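Local coordinates for Acarbose/maltose binding protein GacH (Streptomyces glaucescens, PDB 3K01) that binds acarbose and an acarbose homolog as the extracellular solute receptor of an ABC transporter, and probably binds maltose-type sugars as well, at residues 378-382 with 396-400; 198-202 with 217-221; 84-88 with 300-306; 30-36 with 59-65; 259-265 with 351-356. All blocks are in the same frame, centred on the assembly; numbering follows the deposited sequence.

Contact 1: 378-382 with 396-400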
# COMPACT_ATOMS: atom_id res chain seq x y z
N PRO A 378 9.04 -11.27 10.62
CA PRO A 378 10.46 -11.26 10.97
C PRO A 378 11.05 -9.87 10.98
O PRO A 378 11.86 -9.54 11.85
CB PRO A 378 11.11 -12.17 9.93
CG PRO A 378 9.97 -13.11 9.52
CD PRO A 378 8.77 -12.18 9.47
N ILE A 379 10.64 -9.02 10.04
CA ILE A 379 11.09 -7.63 10.05
C ILE A 379 10.60 -6.93 11.31
O ILE A 379 11.37 -6.18 11.93
CB ILE A 379 10.57 -6.89 8.82
CG1 ILE A 379 11.20 -7.45 7.56
CG2 ILE A 379 10.82 -5.36 8.94
CD1 ILE A 379 10.62 -6.84 6.27
N ARG A 380 9.35 -7.12 11.69
CA ARG A 380 8.83 -6.43 12.86
C ARG A 380 9.69 -6.77 14.08
O ARG A 380 10.12 -5.87 14.82
CB ARG A 380 7.40 -6.82 13.16
CG ARG A 380 6.83 -6.03 14.35
CD ARG A 380 5.58 -6.68 14.91
NE ARG A 380 5.91 -8.00 15.45
CZ ARG A 380 6.55 -8.22 16.60
NH1 ARG A 380 6.91 -7.21 17.40
NH2 ARG A 380 6.84 -9.46 16.95
N LEU A 381 9.94 -8.06 14.29
CA LEU A 381 10.70 -8.49 15.45
C LEU A 381 12.13 -7.94 15.44
O LEU A 381 12.61 -7.39 16.46
CB LEU A 381 10.73 -10.01 15.47
CG LEU A 381 11.47 -10.61 16.66
CD1 LEU A 381 10.91 -10.15 18.00
CD2 LEU A 381 11.45 -12.12 16.53
N GLN A 382 12.81 -8.09 14.30
CA GLN A 382 14.17 -7.66 14.22
C GLN A 382 14.33 -6.16 14.25
O GLN A 382 15.27 -5.64 14.90
CB GLN A 382 14.90 -8.27 13.01
CG GLN A 382 14.92 -9.82 12.97
CD GLN A 382 15.38 -10.43 14.26
OE1 GLN A 382 16.38 -9.99 14.82
NE2 GLN A 382 14.68 -11.46 14.74
N ALA A 396 20.42 -8.77 12.99
CA ALA A 396 19.02 -8.56 12.62
C ALA A 396 18.77 -9.02 11.19
O ALA A 396 17.78 -9.69 10.91
CB ALA A 396 18.64 -7.09 12.76
N ALA A 397 19.63 -8.63 10.27
CA ALA A 397 19.49 -9.02 8.88
C ALA A 397 19.61 -10.53 8.72
O ALA A 397 18.77 -11.16 8.03
CB ALA A 397 20.51 -8.30 8.03
N ALA A 398 20.59 -11.14 9.38
CA ALA A 398 20.76 -12.60 9.35
C ALA A 398 19.54 -13.32 9.90
O ALA A 398 19.06 -14.32 9.31
CB ALA A 398 22.02 -12.98 10.15
N ASN A 399 18.99 -12.82 11.00
CA ASN A 399 17.81 -13.43 11.59
C ASN A 399 16.61 -13.32 10.64
O ASN A 399 15.81 -14.25 10.52
CB ASN A 399 17.44 -12.73 12.90
CG ASN A 399 18.35 -13.10 14.05
OD1 ASN A 399 19.09 -14.09 13.99
ND2 ASN A 399 18.30 -12.31 15.10
N THR A 400 16.50 -12.18 9.97
CA THR A 400 15.39 -11.97 9.03
C THR A 400 15.54 -12.98 7.88
O THR A 400 14.59 -13.64 7.48
CB THR A 400 15.36 -10.53 8.49
OG1 THR A 400 15.42 -9.60 9.58
CG2 THR A 400 14.07 -10.25 7.74
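Gln382 and Asn399 meet through their side-chain amides. Asn399 ND2 gives its N-H to Gln382 OE1 at 3.0 Å, nearly straight at 171°. The acceptor oxygen lies in the plane of the Asn399 amide, but the donor stands well above the plane of the Gln382 carbonyl; the two amides are steeply inclined to each other. Gln382 also lays its CD against Asn399 CB at 3.4 Å, so the bond is backed by contact between the two chains, which lie roughly perpendicular.

Nearer its backbone, Gln382 runs alongside Thr400 the opposite way, its CG 3.4 Å from Thr400 OG1, and its CB reaches Ala396 CB at 3.9 Å. A bend at chi2 (-50°) brings CG close to Ala396 O before the amide turns to Asn399. The methyl CG2 of Thr400 serves the other end of the contact, 4.0 Å from Ile379 CG1 and a little farther from the Pro378 ring.

These residues belong to an antiparallel helical hairpin: helix 376-387 packs on helix 393-407, with segment axes 9.3 Å apart at 155°, and the pairs Pro378-Thr400 and Gln382-Ala396 bring the backbones nearest.

Thr400 is positioned in turn by its own helix. Its OG1 donates to Ala396 O at 2.7 Å, and that oxygen takes the Thr400 backbone N-H from the opposite face of its carbonyl plane. Tyr222 of helix 216-230 bonds to the same threonine hydroxyl and touches both Gln382 and Ala396, while Ile379 packs on Phe192 and Leu203.

Contact 2: 198-202 with 217-221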
# COMPACT_ATOMS: atom_id res chain seq x y z
N GLY A 198 15.59 2.27 0.16
CA GLY A 198 16.54 3.37 0.07
C GLY A 198 17.99 2.89 0.01
O GLY A 198 18.87 3.60 -0.48
N GLU A 199 18.25 1.69 0.54
CA GLU A 199 19.58 1.10 0.45
C GLU A 199 19.73 0.22 -0.78
O GLU A 199 20.76 -0.46 -0.95
CB GLU A 199 19.88 0.30 1.72
CG GLU A 199 19.97 1.17 2.96
CD GLU A 199 20.89 2.35 2.74
OE1 GLU A 199 22.07 2.09 2.40
OE2 GLU A 199 20.46 3.52 2.88
N GLY A 200 18.74 0.24 -1.66
CA GLY A 200 18.77 -0.55 -2.88
C GLY A 200 18.46 -2.00 -2.62
O GLY A 200 18.78 -2.87 -3.45
N GLY A 201 17.84 -2.29 -1.49
CA GLY A 201 17.56 -3.67 -1.09
C GLY A 201 16.14 -4.12 -1.37
O GLY A 201 15.30 -3.34 -1.86
N ASP A 202 15.87 -5.39 -1.11
CA ASP A 202 14.54 -5.96 -1.28
C ASP A 202 14.47 -7.26 -0.50
O ASP A 202 15.50 -7.77 -0.02
CB ASP A 202 14.20 -6.21 -2.75
CG ASP A 202 12.73 -6.02 -3.06
OD1 ASP A 202 11.87 -6.18 -2.17
OD2 ASP A 202 12.44 -5.75 -4.25
N ALA A 217 22.63 -4.56 1.66
CA ALA A 217 21.61 -3.52 1.68
C ALA A 217 20.66 -3.68 2.86
O ALA A 217 20.25 -2.70 3.47
CB ALA A 217 20.83 -3.51 0.39
N GLY A 218 20.31 -4.91 3.21
CA GLY A 218 19.45 -5.15 4.36
C GLY A 218 20.13 -4.81 5.67
O GLY A 218 19.52 -4.20 6.58
N VAL A 219 21.41 -5.16 5.79
CA VAL A 219 22.16 -4.78 6.99
C VAL A 219 22.19 -3.26 7.11
O VAL A 219 21.91 -2.71 8.17
CB VAL A 219 23.60 -5.31 6.90
CG1 VAL A 219 24.44 -4.78 8.08
CG2 VAL A 219 23.62 -6.84 6.85
N ARG A 220 22.50 -2.58 6.00
CA ARG A 220 22.54 -1.12 6.01
C ARG A 220 21.20 -0.53 6.40
O ARG A 220 21.17 0.49 7.08
CB ARG A 220 22.96 -0.53 4.67
CG ARG A 220 24.44 -0.73 4.33
CD ARG A 220 24.85 0.16 3.18
NE ARG A 220 24.02 -0.01 1.97
CZ ARG A 220 24.28 -0.88 1.00
NH1 ARG A 220 23.48 -0.97 -0.06
NH2 ARG A 220 25.36 -1.66 1.08
N ALA A 221 20.10 -1.13 5.97
CA ALA A 221 18.78 -0.58 6.31
C ALA A 221 18.53 -0.64 7.82
O ALA A 221 18.02 0.34 8.40
CB ALA A 221 17.71 -1.31 5.55
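Glu199 and Arg220 join the end of one helix to the first turns of another. Helix 193-198 closes in a Schellman motif whose C-prime residue is Gly200, with positive phi; Gly201 N returns to Leu196 O and Gly200 N to Tyr197 O. Segment 198-202 then passes helix 216-230 as a loop.

The polar part is a two-nitrogen, side-on grip. Arg220 NE donates to Glu199 OE1 at 2.9 Å as a salt bridge, meeting the carboxylate oxygen on its anti lone pair, and OE1 lies almost exactly in the guanidinium plane. Arg220 NH1 donates to the backbone oxygen Glu199 O, also at 2.9 Å but more bent, 138° at the hydrogen. One arginine thus holds both the side chain and the main chain of the same residue, which should fix how Glu199 is turned. The carboxylate and guanidinium planes stand 71° apart, so this is no flat, paired bridge. Ser288 gives Glu199 OE1 a second hydrogen bond, and the arginine's charge and the serine hydroxyl together probably favour the ionised carboxylate.

The apolar part gathers on Ala217. Its CB sits 3.6 Å from Gly201 CA and close to Glu199 O, and here the two backbones come nearest, 4.9 Å between the CA atoms of Gly201 and Ala217. Folded at chi2 (-50°), Glu199 brings its CG to 4.2 Å from Ala221 CB. Against one face of the guanidinium lies Ala217 CA, 3.6 Å from the plane and offset toward its rim.

Contact 3: 84-88 with 300-306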
# COMPACT_ATOMS: atom_id res chain seq x y z
N ALA A 84 -19.41 -18.35 -1.56
CA ALA A 84 -18.33 -17.46 -2.00
C ALA A 84 -18.88 -16.44 -2.98
O ALA A 84 -19.79 -16.73 -3.77
CB ALA A 84 -17.20 -18.26 -2.64
N PRO A 85 -18.32 -15.23 -2.98
CA PRO A 85 -18.78 -14.21 -3.93
C PRO A 85 -18.28 -14.57 -5.32
O PRO A 85 -17.36 -15.37 -5.46
CB PRO A 85 -18.09 -12.94 -3.42
CG PRO A 85 -16.81 -13.46 -2.81
CD PRO A 85 -17.22 -14.74 -2.13
N ASP A 86 -18.89 -13.98 -6.34
CA ASP A 86 -18.34 -14.07 -7.69
C ASP A 86 -17.09 -13.19 -7.84
O ASP A 86 -16.13 -13.57 -8.51
CB ASP A 86 -19.39 -13.71 -8.72
CG ASP A 86 -20.58 -14.60 -8.63
OD1 ASP A 86 -20.43 -15.79 -8.96
OD2 ASP A 86 -21.64 -14.12 -8.16
N VAL A 87 -17.17 -11.98 -7.26
CA VAL A 87 -16.10 -11.02 -7.38
C VAL A 87 -15.69 -10.58 -5.97
O VAL A 87 -16.53 -10.24 -5.15
CB VAL A 87 -16.54 -9.81 -8.21
CG1 VAL A 87 -15.46 -8.72 -8.21
CG2 VAL A 87 -16.85 -10.26 -9.66
N MET A 88 -14.38 -10.58 -5.74
CA MET A 88 -13.83 -10.27 -4.41
C MET A 88 -12.88 -9.09 -4.55
O MET A 88 -11.94 -9.13 -5.36
CB MET A 88 -13.05 -11.52 -3.93
CG MET A 88 -12.34 -11.41 -2.58
SD MET A 88 -13.55 -11.12 -1.27
CE MET A 88 -12.47 -10.61 0.08
N LEU A 300 -9.41 -6.21 -8.04
CA LEU A 300 -10.65 -7.00 -8.11
C LEU A 300 -10.36 -8.33 -8.76
O LEU A 300 -9.70 -8.38 -9.80
CB LEU A 300 -11.70 -6.28 -8.95
CG LEU A 300 -12.02 -4.89 -8.42
CD1 LEU A 300 -12.16 -3.89 -9.56
CD2 LEU A 300 -13.22 -4.95 -7.50
N SER A 301 -10.83 -9.39 -8.12
CA SER A 301 -10.60 -10.75 -8.60
C SER A 301 -11.90 -11.50 -8.72
O SER A 301 -12.91 -11.14 -8.10
CB SER A 301 -9.68 -11.48 -7.62
OG SER A 301 -8.43 -10.83 -7.57
N VAL A 302 -11.88 -12.55 -9.52
CA VAL A 302 -13.04 -13.39 -9.77
C VAL A 302 -12.80 -14.72 -9.06
O VAL A 302 -11.72 -15.30 -9.18
CB VAL A 302 -13.23 -13.61 -11.28
CG1 VAL A 302 -14.39 -14.57 -11.53
CG2 VAL A 302 -13.47 -12.27 -12.02
N TYR A 303 -13.79 -15.18 -8.31
CA TYR A 303 -13.70 -16.47 -7.64
C TYR A 303 -13.63 -17.61 -8.64
O TYR A 303 -14.42 -17.68 -9.59
CB TYR A 303 -14.89 -16.60 -6.72
CG TYR A 303 -15.14 -17.98 -6.16
CD1 TYR A 303 -14.13 -18.72 -5.54
CD2 TYR A 303 -16.41 -18.55 -6.26
CE1 TYR A 303 -14.38 -20.00 -5.02
CE2 TYR A 303 -16.67 -19.83 -5.74
CZ TYR A 303 -15.65 -20.53 -5.13
OH TYR A 303 -15.89 -21.81 -4.64
N ALA A 304 -12.69 -18.53 -8.43
CA ALA A 304 -12.45 -19.64 -9.37
C ALA A 304 -13.70 -20.46 -9.60
O ALA A 304 -13.90 -20.96 -10.71
CB ALA A 304 -11.32 -20.53 -8.87
N GLY A 305 -14.52 -20.63 -8.57
CA GLY A 305 -15.73 -21.48 -8.67
C GLY A 305 -16.99 -20.72 -9.03
O GLY A 305 -18.10 -21.26 -8.91
N SER A 306 -16.86 -19.47 -9.48
CA SER A 306 -18.03 -18.68 -9.85
C SER A 306 -18.88 -19.41 -10.90
O SER A 306 -18.34 -19.95 -11.87
CB SER A 306 -17.64 -17.31 -10.41
OG SER A 306 -18.79 -16.62 -10.92
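Met88 and Ser301 form an antiparallel hydrogen-bonded pair, Met88 N to Ser301 O at 2.8 Å and Ser301 N to Met88 O at 3.0 Å; Val87 and Val302 follow as the non-hydrogen-bonded pair. One step on, Tyr303 N donates to Asp86 O at 2.8 Å, from above the carbonyl plane.

Ala84 then puts its methyl over the Tyr303 ring, a CH-pi contact with CB 3.6 Å from the centroid and 16° off the normal. The opposite face of that ring is covered by Gly305 N, as the type I turn from Tyr303 to Ser306 folds back over it. With CG anti to the backbone N (chi1 167°), the ring is carried out between the turn and Ala84. Pro85 O lies only 3.0 Å from Tyr303 CB and is buried without a hydrogen-bonding partner.

At the far side of the turn Ser306 OG donates to Asp86 OD1 at 2.7 Å, on the anti side of the carboxylate. The other oxygen, OD2, takes the Thr31 backbone N-H, so Asp86 ties the turn to strand 28-34. Val87 CG1 touches Leu300 CD2 loosely at 4.4 Å, on the face covered by helix 309-320.

Strand 293-302 entering antiparallel beside strand 87-91, itself parallel to 28-34, is characteristic of the mixed sheet in the N-terminal lobe of periplasmic-binding-protein folds.

Contact 4: 30-36 with 59-65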
# COMPACT_ATOMS: atom_id res chain seq x y z
N VAL A 30 -24.22 -11.43 -10.05
CA VAL A 30 -22.83 -11.18 -9.66
C VAL A 30 -22.83 -10.70 -8.22
O VAL A 30 -23.28 -9.59 -7.94
CB VAL A 30 -22.13 -10.14 -10.57
CG1 VAL A 30 -20.71 -9.83 -10.02
CG2 VAL A 30 -22.03 -10.62 -12.02
N THR A 31 -22.36 -11.56 -7.32
CA THR A 31 -22.19 -11.19 -5.92
C THR A 31 -20.81 -10.60 -5.75
O THR A 31 -19.80 -11.25 -6.11
CB THR A 31 -22.41 -12.39 -5.00
OG1 THR A 31 -23.77 -12.84 -5.15
CG2 THR A 31 -22.16 -12.01 -3.54
N PHE A 32 -20.76 -9.36 -5.26
CA PHE A 32 -19.51 -8.62 -5.09
C PHE A 32 -19.27 -8.35 -3.62
O PHE A 32 -20.10 -7.72 -2.97
CB PHE A 32 -19.60 -7.29 -5.87
CG PHE A 32 -18.47 -6.31 -5.60
CD1 PHE A 32 -17.13 -6.72 -5.51
CD2 PHE A 32 -18.74 -4.95 -5.47
CE1 PHE A 32 -16.11 -5.81 -5.27
CE2 PHE A 32 -17.74 -4.04 -5.23
CZ PHE A 32 -16.42 -4.45 -5.14
N TRP A 33 -18.13 -8.83 -3.10
CA TRP A 33 -17.72 -8.48 -1.73
C TRP A 33 -16.72 -7.35 -1.75
O TRP A 33 -15.59 -7.50 -2.26
CB TRP A 33 -17.12 -9.69 -1.03
CG TRP A 33 -18.11 -10.74 -0.60
CD1 TRP A 33 -19.46 -10.78 -0.89
CD2 TRP A 33 -17.83 -11.91 0.18
NE1 TRP A 33 -20.02 -11.91 -0.31
CE2 TRP A 33 -19.04 -12.62 0.32
CE3 TRP A 33 -16.66 -12.43 0.76
CZ2 TRP A 33 -19.12 -13.81 1.05
CZ3 TRP A 33 -16.75 -13.63 1.46
CH2 TRP A 33 -17.96 -14.31 1.59
N ASP A 34 -17.17 -6.21 -1.23
CA ASP A 34 -16.38 -4.99 -1.11
C ASP A 34 -15.87 -4.84 0.31
O ASP A 34 -16.56 -5.21 1.26
CB ASP A 34 -17.28 -3.81 -1.48
CG ASP A 34 -16.58 -2.47 -1.37
OD1 ASP A 34 -15.34 -2.40 -1.51
OD2 ASP A 34 -17.30 -1.48 -1.12
N THR A 35 -14.65 -4.33 0.45
CA THR A 35 -14.04 -4.13 1.79
C THR A 35 -13.89 -2.64 2.12
O THR A 35 -13.24 -2.29 3.11
CB THR A 35 -12.63 -4.69 1.82
OG1 THR A 35 -11.90 -4.03 0.79
CG2 THR A 35 -12.62 -6.19 1.59
N SER A 36 -14.46 -1.75 1.31
CA SER A 36 -14.31 -0.32 1.56
C SER A 36 -14.92 0.07 2.91
O SER A 36 -15.77 -0.64 3.48
CB SER A 36 -14.87 0.50 0.39
OG SER A 36 -16.28 0.49 0.41
N ASP A 59 -28.12 -9.23 -12.01
CA ASP A 59 -28.44 -8.82 -10.65
C ASP A 59 -27.12 -8.68 -9.88
O ASP A 59 -26.51 -9.69 -9.50
CB ASP A 59 -29.32 -9.90 -9.99
CG ASP A 59 -29.74 -9.56 -8.57
OD1 ASP A 59 -29.56 -8.40 -8.10
OD2 ASP A 59 -30.27 -10.48 -7.91
N VAL A 60 -26.70 -7.44 -9.66
CA VAL A 60 -25.54 -7.19 -8.81
C VAL A 60 -25.94 -7.22 -7.33
O VAL A 60 -26.79 -6.43 -6.89
CB VAL A 60 -24.88 -5.85 -9.13
CG1 VAL A 60 -23.73 -5.55 -8.14
CG2 VAL A 60 -24.35 -5.85 -10.56
N LYS A 61 -25.34 -8.13 -6.58
CA LYS A 61 -25.55 -8.23 -5.14
C LYS A 61 -24.31 -7.74 -4.41
O LYS A 61 -23.31 -8.47 -4.25
CB LYS A 61 -25.90 -9.67 -4.74
CG LYS A 61 -27.15 -10.21 -5.43
CD LYS A 61 -27.55 -11.58 -4.93
CE LYS A 61 -28.99 -11.88 -5.37
NZ LYS A 61 -29.35 -13.32 -5.33
N TYR A 62 -24.38 -6.48 -4.00
CA TYR A 62 -23.31 -5.82 -3.25
C TYR A 62 -23.33 -6.26 -1.79
O TYR A 62 -24.39 -6.21 -1.14
CB TYR A 62 -23.52 -4.32 -3.31
CG TYR A 62 -22.52 -3.58 -2.47
CD1 TYR A 62 -21.28 -3.22 -3.01
CD2 TYR A 62 -22.76 -3.32 -1.12
CE1 TYR A 62 -20.33 -2.58 -2.23
CE2 TYR A 62 -21.82 -2.66 -0.33
CZ TYR A 62 -20.61 -2.32 -0.89
OH TYR A 62 -19.66 -1.69 -0.10
N VAL A 63 -22.17 -6.65 -1.26
CA VAL A 63 -22.02 -6.94 0.16
C VAL A 63 -20.78 -6.23 0.67
O VAL A 63 -19.70 -6.36 0.07
CB VAL A 63 -21.86 -8.45 0.38
CG1 VAL A 63 -21.74 -8.75 1.87
CG2 VAL A 63 -23.03 -9.23 -0.24
N ASN A 64 -20.90 -5.48 1.77
CA ASN A 64 -19.72 -4.88 2.38
C ASN A 64 -19.21 -5.80 3.47
O ASN A 64 -19.98 -6.26 4.32
CB ASN A 64 -20.04 -3.50 2.95
CG ASN A 64 -18.81 -2.83 3.50
OD1 ASN A 64 -18.49 -2.97 4.68
ND2 ASN A 64 -18.09 -2.14 2.63
N VAL A 65 -17.92 -6.10 3.43
CA VAL A 65 -17.27 -6.96 4.41
C VAL A 65 -16.13 -6.14 5.02
O VAL A 65 -15.27 -5.64 4.30
CB VAL A 65 -16.68 -8.24 3.76
CG1 VAL A 65 -16.09 -9.14 4.84
CG2 VAL A 65 -17.74 -8.98 2.92
O HOH W 1 -16.64 -1.98 6.27
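Trp33 and Val65 make the apolar centre on one face: Val65 CG2 lies over the indole, 4.3 Å from the centroid of its five-membered ring, while Val63 CB presses on Trp33 CD1 at 3.6 Å, the two side chains running the same way. On the other face Phe32 CD2 meets Tyr62 CD1 at 3.9 Å, and Phe315 of helix 309-320 closes on the Phe32 ring.

Six backbone bonds, from Val30 N to Asp59 O through to Val65 N to Asp34 O, join strands 28-34 and 58-64 in parallel, crossing at -20°. With helices 41-49 and 51-54 between them, they form the opening beta-alpha-beta crossover of the lobe.

The polar edge gathers at the C-terminal strand ends. Tyr62 OH donates to Asp34 OD2 at 2.6 Å on its anti side, and Ser36 OG reaches the same oxygen from the syn side at 2.7 Å. Asp34 OD1 accepts Ser36 N, closing an Asx turn. Asn64 ND2 spends one N-H on Ser36 O (2.9 Å, 171°) and another on Tyr62 OH (3.2 Å), and a water bonds to Asn64 OD1.

Contact 5: 259-265 with 351-356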
# COMPACT_ATOMS: atom_id res chain seq x y z
N ASN A 259 3.98 8.32 6.32
CA ASN A 259 2.62 7.84 6.51
C ASN A 259 1.91 7.73 5.18
O ASN A 259 2.49 8.08 4.13
CB ASN A 259 1.87 8.74 7.50
CG ASN A 259 0.97 7.96 8.41
OD1 ASN A 259 0.41 6.92 8.02
ND2 ASN A 259 0.84 8.42 9.65
N GLY A 260 0.67 7.25 5.22
CA GLY A 260 -0.09 7.06 3.99
C GLY A 260 -1.33 7.92 3.93
O GLY A 260 -1.62 8.70 4.84
N PRO A 261 -2.10 7.81 2.84
CA PRO A 261 -3.30 8.63 2.64
C PRO A 261 -4.30 8.51 3.79
O PRO A 261 -5.01 9.47 4.09
CB PRO A 261 -3.89 8.07 1.33
CG PRO A 261 -2.64 7.55 0.61
CD PRO A 261 -1.83 6.92 1.69
N TRP A 262 -4.34 7.35 4.43
CA TRP A 262 -5.25 7.09 5.53
C TRP A 262 -5.01 8.01 6.73
O TRP A 262 -5.85 8.08 7.64
CB TRP A 262 -5.15 5.61 5.99
CG TRP A 262 -3.76 5.23 6.31
CD1 TRP A 262 -3.11 5.43 7.49
CD2 TRP A 262 -2.82 4.60 5.43
NE1 TRP A 262 -1.82 4.98 7.40
CE2 TRP A 262 -1.62 4.45 6.15
CE3 TRP A 262 -2.87 4.15 4.11
CZ2 TRP A 262 -0.46 3.88 5.59
CZ3 TRP A 262 -1.72 3.56 3.55
CH2 TRP A 262 -0.53 3.45 4.28
N ALA A 263 -3.87 8.70 6.77
CA ALA A 263 -3.53 9.60 7.89
C ALA A 263 -3.95 11.05 7.70
O ALA A 263 -3.87 11.84 8.64
CB ALA A 263 -2.04 9.56 8.18
N ILE A 264 -4.28 11.43 6.47
CA ILE A 264 -4.49 12.85 6.12
C ILE A 264 -5.58 13.51 6.95
O ILE A 264 -5.36 14.60 7.48
CB ILE A 264 -4.74 12.99 4.61
CG1 ILE A 264 -3.47 12.66 3.80
CG2 ILE A 264 -5.27 14.39 4.28
CD1 ILE A 264 -2.37 13.69 3.89
N GLU A 265 -6.74 12.88 7.07
CA GLU A 265 -7.81 13.54 7.81
C GLU A 265 -7.45 13.71 9.28
O GLU A 265 -7.71 14.76 9.88
CB GLU A 265 -9.14 12.80 7.61
CG GLU A 265 -9.67 12.99 6.18
CD GLU A 265 -9.87 14.45 5.81
OE1 GLU A 265 -10.55 15.16 6.58
OE2 GLU A 265 -9.34 14.92 4.77
N GLU A 351 -7.23 16.81 -3.84
CA GLU A 351 -6.28 17.03 -2.74
C GLU A 351 -5.33 15.83 -2.52
O GLU A 351 -4.12 15.99 -2.34
CB GLU A 351 -7.02 17.37 -1.42
CG GLU A 351 -6.01 17.62 -0.26
CD GLU A 351 -6.59 18.07 1.08
OE1 GLU A 351 -7.25 17.26 1.76
OE2 GLU A 351 -6.31 19.23 1.49
N MET A 352 -5.89 14.64 -2.54
CA MET A 352 -5.08 13.45 -2.27
C MET A 352 -4.13 13.11 -3.42
O MET A 352 -2.99 12.68 -3.20
CB MET A 352 -5.99 12.28 -1.95
CG MET A 352 -5.27 11.15 -1.27
SD MET A 352 -4.82 11.56 0.44
CE MET A 352 -6.35 11.31 1.33
N VAL A 353 -4.58 13.33 -4.66
CA VAL A 353 -3.74 13.12 -5.82
C VAL A 353 -2.57 14.12 -5.77
O VAL A 353 -1.42 13.77 -6.02
CB VAL A 353 -4.56 13.30 -7.09
CG1 VAL A 353 -3.66 13.36 -8.29
CG2 VAL A 353 -5.56 12.17 -7.21
N LYS A 354 -2.87 15.36 -5.40
CA LYS A 354 -1.82 16.36 -5.30
C LYS A 354 -0.79 15.99 -4.23
O LYS A 354 0.41 16.16 -4.43
CB LYS A 354 -2.40 17.74 -5.00
CG LYS A 354 -3.17 18.30 -6.18
CD LYS A 354 -3.77 19.69 -5.90
CE LYS A 354 -4.78 19.69 -4.74
NZ LYS A 354 -5.34 21.09 -4.57
N PHE A 355 -1.27 15.51 -3.08
CA PHE A 355 -0.36 15.10 -2.02
C PHE A 355 0.48 13.89 -2.39
O PHE A 355 1.67 13.86 -2.06
CB PHE A 355 -1.09 14.75 -0.73
CG PHE A 355 -1.53 15.92 0.12
CD1 PHE A 355 -0.65 16.96 0.40
CD2 PHE A 355 -2.78 15.91 0.72
CE1 PHE A 355 -1.05 18.01 1.25
CE2 PHE A 355 -3.18 16.98 1.56
CZ PHE A 355 -2.30 18.00 1.82
N PHE A 356 -0.12 12.88 -3.05
CA PHE A 356 0.48 11.54 -3.14
C PHE A 356 1.00 11.06 -4.45
O PHE A 356 1.71 10.06 -4.47
CB PHE A 356 -0.45 10.47 -2.58
CG PHE A 356 -0.46 10.44 -1.09
CD1 PHE A 356 0.45 9.67 -0.37
CD2 PHE A 356 -1.32 11.26 -0.40
CE1 PHE A 356 0.45 9.73 1.05
CE2 PHE A 356 -1.32 11.30 0.98
CZ PHE A 356 -0.43 10.53 1.68
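Pro261 and Phe356 make the tight part. The proline ring lies on the phenyl face, CG 3.7 Å from the centroid and only 6° off its normal, a CH-pi contact set almost squarely over the centre. The chain leading in is close as well: Pro261 N is 3.4 Å from Phe356 CZ. At the edge of the same ring Ile264 CG1 comes in near its plane, 3.8 Å from Phe356 CE2.

Ile264 is the knob of a knobs-into-holes fit, seated among Glu351, Met352, Phe355 and Phe356. Its CD1 touches Phe355 CD2 at 3.9 Å. Met352 has two conformers; in the one modelled here its SD meets Ile264 CG1 at 3.8 Å and also reaches Pro261 CB at 3.7 Å. No hydrogen bond crosses the contact.

The looser rim is acidic. Glu265 OE2 and Glu351 OE1 stand 4.3 Å apart, like charges, but Lys268 bridges both carboxylates, which should offset their repulsion. Glu265 is exposed here, whereas Ile264 and Phe356 are buried.

In the fold, the contact lays the turn leading from strand 254-259 into helix 264-268 against the first turns of helix 351-360. Strand 132-148 backs it through Phe146 on Ile264 and Ala144 on Phe356, and strand 279-283 adds Leu279, which touches both Ile264 and Phe355.

Overall arrangement
Along the chain contact 4 closes first; contact 3 then opens and spans contact 2, while contact 5 crosses it, and contact 1 comes last. Contacts 3 and 4 lie 10 Å apart between centres and share one sheet, strand 28-34 bonding to strand 87-91. Contacts 1 and 2, 13 Å apart between centres, lie together among helices of the other lobe, Ala397 packing on Val219. Contact 4 lies across the chain's centre from contacts 1 and 2, about 40 Å between the centres of contacts 2 and 4. Contact 5 is separate, its centre 26 Å from those of contacts 2 and 4. Such a two-lobed layout, with the chain passing repeatedly between lobes, is that of solute-binding receptors.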